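Local atomic coordinates of putative oxidoreductase (Salmonella enterica subsp. enterica serovar Typhimurium, PDB entry 3NX4), a protein that binds NADP and probably acts as an NADPH-dependent acryloyl-CoA reductase of the medium-chain dehydrogenase/reductase family. Residues M1-Q9 / G96-V104; V34-K42 / S118-A127. All coordinates share one frame; numbering follows the deposited sequence.

Interaction 1. Residues M1-Q9 / G96-V104; sequences MQALILEQQ and GGLAERARV
Gln-2 and Glu-100 meet with their side chains slanting across each other: CB of Gln-2 lies 3.6 Å from the carboxylate carbon CD of Glu-100, and the Gln-2 amide stands almost perpendicular to the carboxylate, the two planes 85° apart. Glu-100 sets its CG beside its own backbone N (chi1 -68°), which carries the chain back over the Gln-2 peptide. From there OE1 of Glu-100 takes the N-H of Gln-2, 3.0 Å from its N, in a nearly straight bond, the donor standing well above the carboxylate plane. The N-H of Glu-100 in turn reaches the carbonyl oxygen of Gln-2, so the Gln-2 backbone is held through its N-H by the Glu-100 side chain and through its carbonyl by the Glu-100 backbone.

Selenomethionine Met-1 runs past Arg-101 in the opposite sense. Its SE lies 3.8 Å from CG of Arg-101, and the bend at chi3 (-62°) tucks CE against the Arg-101 backbone and, at 3.7 Å, against CB of Ala-99. CB of Ala-3 and CB of Ala-99 lie side by side, only 3.2 Å apart, a tight fit at the single bridge, a non-hydrogen-bonded antiparallel pair. Beyond it Leu-4 N donates to Leu-98 O (3.0 Å), the carbonyl of a residue at the centre of an inverse gamma turn.

Strand 2-8 forms a two-stranded hairpin with strand 13-19 along its other edge, as in the bond of Ala-3 with Gln-18, while Leu-98 rests on Ser-37 and Leu-39 of strand 30-39 and Ala-102 on Val-34 of that same strand.

Interaction 2. Residues V34-K42 / S118-A127; sequences VHWSSLNYK and SRNAMIIGTA. With NAP (NADP nicotinamide-adenine-dinucleotide phosphate), chain C.
Trp-36 lies against Ser-118, Arg-119 and Met-122, and makes a CH-pi contact with Arg-119. CG of Arg-119 sits 3.6 Å from the centroid of the six-membered ring of Trp-36, almost on its normal. Fully extended from CG to NE, the arginine chain crosses the ring obliquely and ends with its guanidinium 85° from the indole plane, edge toward CH2; NH2 forms a salt bridge with Glu-297. At the rim of the indole, OG of Ser-118 approaches CD1 close to the ring plane. Apolar packing continues with selenomethionine Met-122, whose CG lies 3.6 Å from CB of Trp-36 before the chain bends away at chi2 and chi3.

Residues 34-39 and 118-127 run nearly parallel, their axes approaching to 7.0 Å and crossing at -23°, so the helix follows strand 30-39 of the GroES-like domain of this medium-chain dehydrogenase/reductase toward the cofactor. A classic beta bulge, with His-35 and Trp-36 both opposite Ala-66, puts an extra residue into the pairing with strand 64-72.

Polar links lie at both ends. A water bridges ND1 of His-35 (2.6 Å) and OG of Ser-118 (2.9 Å), entering in the plane of the imidazole. At the other end OD1 of Asn-40 receives a weak, bent bond from the N-H of Ala-127, at the helix kink, while Asp-64 holds both ND2 of Asn-40 and OG1 of Thr-126.

Contacts with NADP follow directly: Tyr-41 N donates to the phosphate oxygen O1N at 3.3 Å, and CG2 of Thr-126 packs 3.6 Å from C5N of the nicotinamide ring.

From the N terminus, residues 1-9 open interaction 1, and the chain passes through 34-42 before reaching 96-104, where that loop closes; residues 118-127 then close the one opened at 34-42. The two contacts therefore cross rather than nest. They meet where Glu-100 O lies 2.9 Å from Val-34 N, a probable hydrogen bond, and where Gly-97 O packs against CB of Ser-37; strands 101-104 and 30-39 are neighbours in one sheet. Interaction 1 ties the N-terminal hairpin to the approach to strand 101-104. Interaction 2 ties strand 30-39 to helix 118-140 and extends to the bound NADP. Their centres are about 15 Å apart.

Interaction 1. Residues M1-Q9 / G96-V104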
loop_
_atom_site.group_PDB
_atom_site.type_symbol
_atom_site.label_atom_id
_atom_site.label_comp_id
_atom_site.label_asym_id
_atom_site.label_seq_id
_atom_site.Cartn_x
_atom_site.Cartn_y
_atom_site.Cartn_z
HETATM N N MSE A 1 -42.066 0.415 19.472
HETATM C CA MSE A 1 -40.642 0.094 19.612
HETATM C C MSE A 1 -39.811 1.271 20.134
HETATM O O MSE A 1 -40.204 2.429 20.007
HETATM C CB MSE A 1 -40.062 -0.407 18.285
HETATM C CG MSE A 1 -40.272 0.545 17.110
HETATM SE SE MSE A 1 -39.154 0.142 15.555
HETATM C CE MSE A 1 -37.389 0.404 16.360
ATOM N N GLN A 2 -38.718 0.964 20.828
ATOM C CA GLN A 2 -37.750 1.965 21.253
ATOM C C GLN A 2 -36.564 2.151 20.421
ATOM O O GLN A 2 -35.996 1.111 20.110
ATOM C CB GLN A 2 -37.328 1.574 22.669
ATOM C CG GLN A 2 -36.836 2.728 23.515
ATOM C CD GLN A 2 -36.324 2.283 24.879
ATOM O OE1 GLN A 2 -36.066 3.105 25.757
ATOM N NE2 GLN A 2 -36.169 0.975 25.057
ATOM N N ALA A 3 -36.104 3.344 20.084
ATOM C CA ALA A 3 -34.863 3.502 19.356
ATOM C C ALA A 3 -34.114 4.774 19.733
ATOM O O ALA A 3 -34.716 5.746 20.169
ATOM C CB ALA A 3 -35.136 3.487 17.875
ATOM N N LEU A 4 -32.802 4.776 19.540
ATOM C CA LEU A 4 -32.019 5.972 19.774
ATOM C C LEU A 4 -32.156 6.812 18.521
ATOM O O LEU A 4 -31.895 6.341 17.425
ATOM C CB LEU A 4 -30.558 5.630 20.052
ATOM C CG LEU A 4 -29.502 6.724 19.908
ATOM C CD1 LEU A 4 -29.865 7.962 20.675
ATOM C CD2 LEU A 4 -28.140 6.219 20.331
ATOM N N ILE A 5 -32.569 8.057 18.685
ATOM C CA ILE A 5 -32.831 8.928 17.555
ATOM C C ILE A 5 -31.949 10.152 17.508
ATOM O O ILE A 5 -31.748 10.807 18.511
ATOM C CB ILE A 5 -34.290 9.402 17.557
ATOM C CG1 ILE A 5 -35.228 8.221 17.333
ATOM C CG2 ILE A 5 -34.496 10.458 16.502
ATOM C CD1 ILE A 5 -35.286 7.756 15.916
ATOM N N LEU A 6 -31.431 10.453 16.326
ATOM C CA LEU A 6 -30.589 11.617 16.130
ATOM C C LEU A 6 -31.316 12.666 15.317
ATOM O O LEU A 6 -31.825 12.382 14.244
ATOM C CB LEU A 6 -29.299 11.249 15.401
ATOM C CG LEU A 6 -28.387 10.202 16.032
ATOM C CD1 LEU A 6 -27.119 10.076 15.225
ATOM C CD2 LEU A 6 -28.077 10.547 17.456
ATOM N N GLU A 7 -31.332 13.887 15.844
ATOM C CA GLU A 7 -31.931 15.042 15.191
ATOM C C GLU A 7 -30.992 16.221 15.415
ATOM O O GLU A 7 -30.359 16.304 16.462
ATOM C CB GLU A 7 -33.289 15.350 15.818
ATOM C CG GLU A 7 -34.278 14.203 15.772
ATOM C CD GLU A 7 -35.160 14.149 17.000
ATOM O OE1 GLU A 7 -34.620 14.220 18.122
ATOM O OE2 GLU A 7 -36.392 14.019 16.848
ATOM N N GLN A 8 -30.883 17.127 14.448
ATOM C CA GLN A 8 -30.018 18.289 14.642
ATOM C C GLN A 8 -30.836 19.573 14.639
ATOM O O GLN A 8 -31.456 19.914 13.635
ATOM C CB GLN A 8 -28.948 18.352 13.555
ATOM C CG GLN A 8 -29.499 18.430 12.149
ATOM C CD GLN A 8 -28.428 18.730 11.125
ATOM O OE1 GLN A 8 -27.300 19.072 11.472
ATOM N NE2 GLN A 8 -28.776 18.603 9.852
ATOM N N GLN A 9 -30.839 20.281 15.766
ATOM C CA GLN A 9 -31.599 21.523 15.870
ATOM C C GLN A 9 -31.086 22.653 14.991
ATOM O O GLN A 9 -31.855 23.297 14.280
ATOM C CB GLN A 9 -31.565 22.017 17.314
ATOM C CG GLN A 9 -30.256 22.705 17.671
ATOM C CD GLN A 9 -30.329 23.481 18.968
ATOM O OE1 GLN A 9 -29.651 24.495 19.135
ATOM N NE2 GLN A 9 -31.159 23.013 19.893
ATOM N N GLY A 96 -30.505 2.257 11.507
ATOM C CA GLY A 96 -29.591 1.215 11.927
ATOM C C GLY A 96 -29.901 0.431 13.186
ATOM O O GLY A 96 -31.059 0.222 13.557
ATOM N N GLY A 97 -28.833 0.008 13.855
ATOM C CA GLY A 97 -28.914 -1.063 14.825
ATOM C C GLY A 97 -29.210 -0.662 16.249
ATOM O O GLY A 97 -29.503 -1.522 17.084
ATOM N N LEU A 98 -29.130 0.631 16.540
ATOM C CA LEU A 98 -29.380 1.085 17.906
ATOM C C LEU A 98 -30.872 1.307 18.114
ATOM O O LEU A 98 -31.331 2.418 18.382
ATOM C CB LEU A 98 -28.526 2.318 18.252
ATOM C CG LEU A 98 -27.035 1.966 18.378
ATOM C CD1 LEU A 98 -26.116 3.179 18.231
ATOM C CD2 LEU A 98 -26.757 1.230 19.687
ATOM N N ALA A 99 -31.619 0.215 17.975
ATOM C CA ALA A 99 -33.074 0.231 18.075
ATOM C C ALA A 99 -33.578 -1.187 18.309
ATOM O O ALA A 99 -32.846 -2.160 18.115
ATOM C CB ALA A 99 -33.689 0.808 16.810
ATOM N N GLU A 100 -34.838 -1.306 18.706
ATOM C CA GLU A 100 -35.397 -2.615 19.009
ATOM C C GLU A 100 -35.682 -3.435 17.761
ATOM O O GLU A 100 -35.717 -4.661 17.823
ATOM C CB GLU A 100 -36.645 -2.482 19.884
ATOM C CG GLU A 100 -36.313 -1.980 21.285
ATOM C CD GLU A 100 -37.519 -1.972 22.203
ATOM O OE1 GLU A 100 -38.653 -1.897 21.687
ATOM O OE2 GLU A 100 -37.330 -2.047 23.437
ATOM N N ARG A 101 -35.865 -2.756 16.634
ATOM C CA ARG A 101 -36.111 -3.427 15.356
ATOM C C ARG A 101 -35.357 -2.737 14.235
ATOM O O ARG A 101 -35.118 -1.531 14.287
ATOM C CB ARG A 101 -37.605 -3.416 15.005
ATOM C CG ARG A 101 -38.533 -3.598 16.184
ATOM C CD ARG A 101 -39.116 -4.989 16.220
ATOM N NE ARG A 101 -40.208 -5.090 17.184
ATOM C CZ ARG A 101 -40.082 -5.580 18.414
ATOM N NH1 ARG A 101 -38.905 -6.023 18.843
ATOM N NH2 ARG A 101 -41.140 -5.631 19.215
ATOM N N ALA A 102 -35.010 -3.503 13.205
ATOM C CA ALA A 102 -34.373 -2.954 12.015
ATOM C C ALA A 102 -34.986 -3.624 10.802
ATOM O O ALA A 102 -35.458 -4.760 10.887
ATOM C CB ALA A 102 -32.851 -3.179 12.045
ATOM N N ARG A 103 -35.004 -2.910 9.683
ATOM C CA ARG A 103 -35.487 -3.475 8.428
ATOM C C ARG A 103 -34.469 -3.182 7.340
ATOM O O ARG A 103 -34.121 -2.024 7.109
ATOM C CB ARG A 103 -36.855 -2.900 8.056
ATOM C CG ARG A 103 -37.525 -3.654 6.912
ATOM C CD ARG A 103 -38.897 -3.048 6.543
ATOM N NE ARG A 103 -39.732 -2.879 7.718
ATOM C CZ ARG A 103 -40.810 -2.103 7.765
ATOM N NH1 ARG A 103 -41.180 -1.418 6.691
ATOM N NH2 ARG A 103 -41.511 -2.006 8.886
ATOM N N VAL A 104 -33.991 -4.234 6.679
ATOM C CA VAL A 104 -32.843 -4.126 5.790
ATOM C C VAL A 104 -32.941 -5.073 4.608
ATOM O O VAL A 104 -33.816 -5.936 4.552
ATOM C CB VAL A 104 -31.521 -4.460 6.528
ATOM C CG1 VAL A 104 -31.269 -3.474 7.660
ATOM C CG2 VAL A 104 -31.549 -5.895 7.054
#

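Interaction 2. Residues V34-K42 / S118-A127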
loop_
_atom_site.group_PDB
_atom_site.type_symbol
_atom_site.label_atom_id
_atom_site.label_comp_id
_atom_site.label_asym_id
_atom_site.label_seq_id
_atom_site.Cartn_x
_atom_site.Cartn_y
_atom_site.Cartn_z
ATOM N N VAL A 34 -33.907 -6.802 17.093
ATOM C CA VAL A 34 -32.525 -6.612 17.519
ATOM C C VAL A 34 -32.333 -6.945 18.987
ATOM O O VAL A 34 -33.103 -6.500 19.838
ATOM C CB VAL A 34 -32.067 -5.165 17.259
ATOM C CG1 VAL A 34 -30.664 -4.935 17.813
ATOM C CG2 VAL A 34 -32.126 -4.859 15.750
ATOM N N HIS A 35 -31.301 -7.724 19.289
ATOM C CA HIS A 35 -31.031 -8.097 20.673
ATOM C C HIS A 35 -29.754 -7.463 21.193
ATOM O O HIS A 35 -29.628 -7.209 22.389
ATOM C CB HIS A 35 -30.988 -9.617 20.820
ATOM C CG HIS A 35 -32.290 -10.277 20.489
ATOM N ND1 HIS A 35 -32.371 -11.458 19.784
ATOM C CD2 HIS A 35 -33.566 -9.906 20.750
ATOM C CE1 HIS A 35 -33.641 -11.792 19.631
ATOM N NE2 HIS A 35 -34.387 -10.865 20.207
ATOM N N TRP A 36 -28.816 -7.202 20.285
ATOM C CA TRP A 36 -27.549 -6.572 20.639
ATOM C C TRP A 36 -27.115 -5.598 19.559
ATOM O O TRP A 36 -27.398 -5.799 18.375
ATOM C CB TRP A 36 -26.457 -7.630 20.807
ATOM C CG TRP A 36 -26.783 -8.646 21.842
ATOM C CD1 TRP A 36 -27.356 -9.873 21.639
ATOM C CD2 TRP A 36 -26.568 -8.530 23.248
ATOM N NE1 TRP A 36 -27.504 -10.527 22.838
ATOM C CE2 TRP A 36 -27.034 -9.720 23.841
ATOM C CE3 TRP A 36 -26.022 -7.532 24.069
ATOM C CZ2 TRP A 36 -26.973 -9.941 25.218
ATOM C CZ3 TRP A 36 -25.968 -7.754 25.432
ATOM C CH2 TRP A 36 -26.435 -8.949 25.992
ATOM N N SER A 37 -26.441 -4.535 19.976
ATOM C CA SER A 37 -25.728 -3.667 19.050
ATOM C C SER A 37 -24.376 -3.324 19.686
ATOM O O SER A 37 -23.975 -3.953 20.666
ATOM C CB SER A 37 -26.534 -2.406 18.728
ATOM O OG SER A 37 -25.898 -1.634 17.715
ATOM N N SER A 38 -23.673 -2.343 19.129
ATOM C CA SER A 38 -22.424 -1.890 19.726
ATOM C C SER A 38 -22.161 -0.435 19.378
ATOM O O SER A 38 -22.884 0.161 18.586
ATOM C CB SER A 38 -21.247 -2.776 19.282
ATOM O OG SER A 38 -20.685 -2.347 18.053
ATOM N N LEU A 39 -21.149 0.151 20.004
ATOM C CA LEU A 39 -20.731 1.494 19.646
ATOM C C LEU A 39 -19.326 1.443 19.079
ATOM O O LEU A 39 -18.387 1.046 19.770
ATOM C CB LEU A 39 -20.736 2.416 20.861
ATOM C CG LEU A 39 -22.092 2.666 21.509
ATOM C CD1 LEU A 39 -21.947 3.650 22.682
ATOM C CD2 LEU A 39 -23.073 3.188 20.473
ATOM N N ASN A 40 -19.194 1.855 17.823
ATOM C CA ASN A 40 -17.895 2.005 17.185
ATOM C C ASN A 40 -17.514 3.472 17.147
ATOM O O ASN A 40 -18.339 4.342 17.408
ATOM C CB ASN A 40 -17.948 1.466 15.751
ATOM C CG ASN A 40 -18.272 -0.008 15.700
ATOM O OD1 ASN A 40 -17.370 -0.846 15.763
ATOM N ND2 ASN A 40 -19.569 -0.340 15.592
ATOM N N TYR A 41 -16.262 3.746 16.807
ATOM C CA TYR A 41 -15.813 5.121 16.659
ATOM C C TYR A 41 -16.747 5.871 15.712
ATOM O O TYR A 41 -17.134 7.010 15.976
ATOM C CB TYR A 41 -14.366 5.162 16.146
ATOM C CG TYR A 41 -13.744 6.537 16.183
ATOM C CD1 TYR A 41 -13.658 7.315 15.032
ATOM C CD2 TYR A 41 -13.260 7.069 17.375
ATOM C CE1 TYR A 41 -13.094 8.576 15.064
ATOM C CE2 TYR A 41 -12.693 8.332 17.415
ATOM C CZ TYR A 41 -12.617 9.083 16.259
ATOM O OH TYR A 41 -12.059 10.340 16.298
ATOM N N LYS A 42 -17.125 5.230 14.609
ATOM C CA LYS A 42 -17.991 5.896 13.644
ATOM C C LYS A 42 -19.366 6.210 14.248
ATOM O O LYS A 42 -19.926 7.273 13.992
ATOM C CB LYS A 42 -18.125 5.085 12.347
ATOM C CG LYS A 42 -18.580 5.941 11.167
ATOM C CD LYS A 42 -19.141 5.124 10.015
ATOM C CE LYS A 42 -18.098 4.232 9.397
ATOM N NZ LYS A 42 -18.606 3.598 8.142
ATOM N N SER A 118 -24.945 -14.534 19.575
ATOM C CA SER A 118 -25.415 -13.228 19.136
ATOM C C SER A 118 -24.717 -12.111 19.935
ATOM O O SER A 118 -24.306 -11.090 19.374
ATOM C CB SER A 118 -26.945 -13.161 19.303
ATOM O OG SER A 118 -27.479 -11.945 18.819
ATOM N N ARG A 119 -24.562 -12.318 21.244
ATOM C CA ARG A 119 -23.905 -11.331 22.100
ATOM C C ARG A 119 -22.434 -11.142 21.710
ATOM O O ARG A 119 -21.937 -10.015 21.604
ATOM C CB ARG A 119 -24.033 -11.719 23.589
ATOM C CG ARG A 119 -23.446 -10.682 24.560
ATOM C CD ARG A 119 -23.608 -11.124 26.020
ATOM N NE ARG A 119 -23.212 -10.072 26.953
ATOM C CZ ARG A 119 -21.987 -9.930 27.465
ATOM N NH1 ARG A 119 -21.025 -10.786 27.149
ATOM N NH2 ARG A 119 -21.727 -8.939 28.312
ATOM N N ASN A 120 -21.740 -12.247 21.480
ATOM C CA ASN A 120 -20.335 -12.167 21.087
ATOM C C ASN A 120 -20.113 -11.564 19.706
ATOM O O ASN A 120 -19.080 -10.937 19.460
ATOM C CB ASN A 120 -19.651 -13.523 21.214
ATOM C CG ASN A 120 -19.375 -13.888 22.667
ATOM O OD1 ASN A 120 -19.421 -13.027 23.543
ATOM N ND2 ASN A 120 -19.089 -15.158 22.928
ATOM N N ALA A 121 -21.090 -11.745 18.819
ATOM C CA ALA A 121 -21.021 -11.193 17.474
ATOM C C ALA A 121 -20.913 -9.676 17.539
ATOM O O ALA A 121 -20.270 -9.050 16.695
ATOM C CB ALA A 121 -22.260 -11.609 16.654
HETATM N N MSE A 122 -21.548 -9.090 18.547
HETATM C CA MSE A 122 -21.571 -7.636 18.696
HETATM C C MSE A 122 -20.414 -7.108 19.556
HETATM O O MSE A 122 -19.981 -5.970 19.384
HETATM C CB MSE A 122 -22.922 -7.166 19.237
HETATM C CG MSE A 122 -24.049 -7.280 18.194
HETATM SE SE MSE A 122 -23.653 -6.134 16.677
HETATM C CE MSE A 122 -23.053 -7.485 15.388
ATOM N N ILE A 123 -19.911 -7.928 20.467
ATOM C CA ILE A 123 -18.645 -7.585 21.116
ATOM C C ILE A 123 -17.587 -7.417 20.021
ATOM O O ILE A 123 -16.757 -6.508 20.074
ATOM C CB ILE A 123 -18.216 -8.631 22.159
ATOM C CG1 ILE A 123 -19.214 -8.629 23.335
ATOM C CG2 ILE A 123 -16.769 -8.341 22.661
ATOM C CD1 ILE A 123 -18.925 -9.659 24.398
ATOM N N ILE A 124 -17.643 -8.279 19.009
ATOM C CA ILE A 124 -16.782 -8.123 17.838
ATOM C C ILE A 124 -17.180 -6.872 17.058
ATOM O O ILE A 124 -16.401 -5.916 16.966
ATOM C CB ILE A 124 -16.835 -9.363 16.934
ATOM C CG1 ILE A 124 -16.266 -10.574 17.679
ATOM C CG2 ILE A 124 -16.063 -9.122 15.618
ATOM C CD1 ILE A 124 -16.598 -11.900 17.000
ATOM N N GLY A 125 -18.393 -6.871 16.504
ATOM C CA GLY A 125 -18.913 -5.712 15.797
ATOM C C GLY A 125 -18.051 -5.293 14.610
ATOM O O GLY A 125 -17.211 -6.050 14.141
ATOM N N THR A 126 -18.257 -4.072 14.135
ATOM C CA THR A 126 -17.441 -3.541 13.051
ATOM C C THR A 126 -15.955 -3.476 13.427
ATOM O O THR A 126 -15.100 -3.755 12.604
ATOM C CB THR A 126 -17.937 -2.151 12.605
ATOM O OG1 THR A 126 -19.132 -2.305 11.838
ATOM C CG2 THR A 126 -16.906 -1.463 11.730
ATOM N N ALA A 127 -15.653 -3.113 14.670
ATOM C CA ALA A 127 -14.264 -2.965 15.104
ATOM C C ALA A 127 -13.500 -4.270 14.937
ATOM O O ALA A 127 -12.422 -4.302 14.347
ATOM C CB ALA A 127 -14.197 -2.495 16.582
HETATM P PA NAP C . -11.465 3.506 19.309
HETATM O O1A NAP C . -11.991 2.393 20.116
HETATM O O2A NAP C . -11.825 4.874 19.713
HETATM O O5B NAP C . -9.882 3.364 19.145
HETATM C C5B NAP C . -9.146 4.464 18.686
HETATM C C4B NAP C . -7.866 4.461 19.508
HETATM O O4B NAP C . -6.980 5.400 18.963
HETATM C C3B NAP C . -8.103 4.874 20.962
HETATM O O3B NAP C . -8.322 3.738 21.776
HETATM C C2B NAP C . -6.801 5.557 21.335
HETATM O O2B NAP C . -5.920 4.556 21.785
HETATM C C1B NAP C . -6.274 6.064 20.003
HETATM N N9A NAP C . -6.503 7.507 19.834
HETATM C C8A NAP C . -7.659 8.205 20.081
HETATM N N7A NAP C . -7.439 9.504 19.763
HETATM C C5A NAP C . -6.176 9.635 19.307
HETATM C C6A NAP C . -5.442 10.726 18.859
HETATM N N6A NAP C . -5.976 11.940 18.817
HETATM N N1A NAP C . -4.146 10.538 18.448
HETATM C C2A NAP C . -3.577 9.283 18.489
HETATM N N3A NAP C . -4.304 8.202 18.942
HETATM C C4A NAP C . -5.580 8.382 19.346
HETATM O O3 NAP C . -11.965 3.338 17.780
HETATM P PN NAP C . -12.257 2.005 16.942
HETATM O O1N NAP C . -13.709 1.714 16.926
HETATM O O2N NAP C . -11.316 0.975 17.438
HETATM O O5D NAP C . -11.796 2.532 15.491
HETATM C C5D NAP C . -10.448 2.891 15.303
HETATM C C4D NAP C . -10.309 3.694 14.019
HETATM O O4D NAP C . -10.626 2.852 12.938
HETATM C C3D NAP C . -11.294 4.850 13.967
HETATM O O3D NAP C . -10.684 5.944 13.318
HETATM C C2D NAP C . -12.431 4.327 13.119
HETATM O O2D NAP C . -13.069 5.363 12.414
HETATM C C1D NAP C . -11.673 3.415 12.176
HETATM N N1N NAP C . -12.483 2.332 11.604
HETATM C C2N NAP C . -12.632 2.295 10.247
HETATM C C3N NAP C . -13.365 1.286 9.630
HETATM C C7N NAP C . -13.058 1.007 8.184
HETATM O O7N NAP C . -14.071 0.556 7.323
HETATM N N7N NAP C . -11.816 1.201 7.755
HETATM C C4N NAP C . -13.952 0.299 10.421
HETATM C C5N NAP C . -13.788 0.343 11.813
HETATM C C6N NAP C . -13.038 1.365 12.392
HETATM P P2B NAP C . -4.848 4.864 22.962
HETATM O O1X NAP C . -4.330 3.534 23.439
HETATM O O2X NAP C . -3.711 5.688 22.407
HETATM O O3X NAP C . -5.563 5.599 24.063
HETATM O O HOH W 1 -30.244 -12.881 19.184
#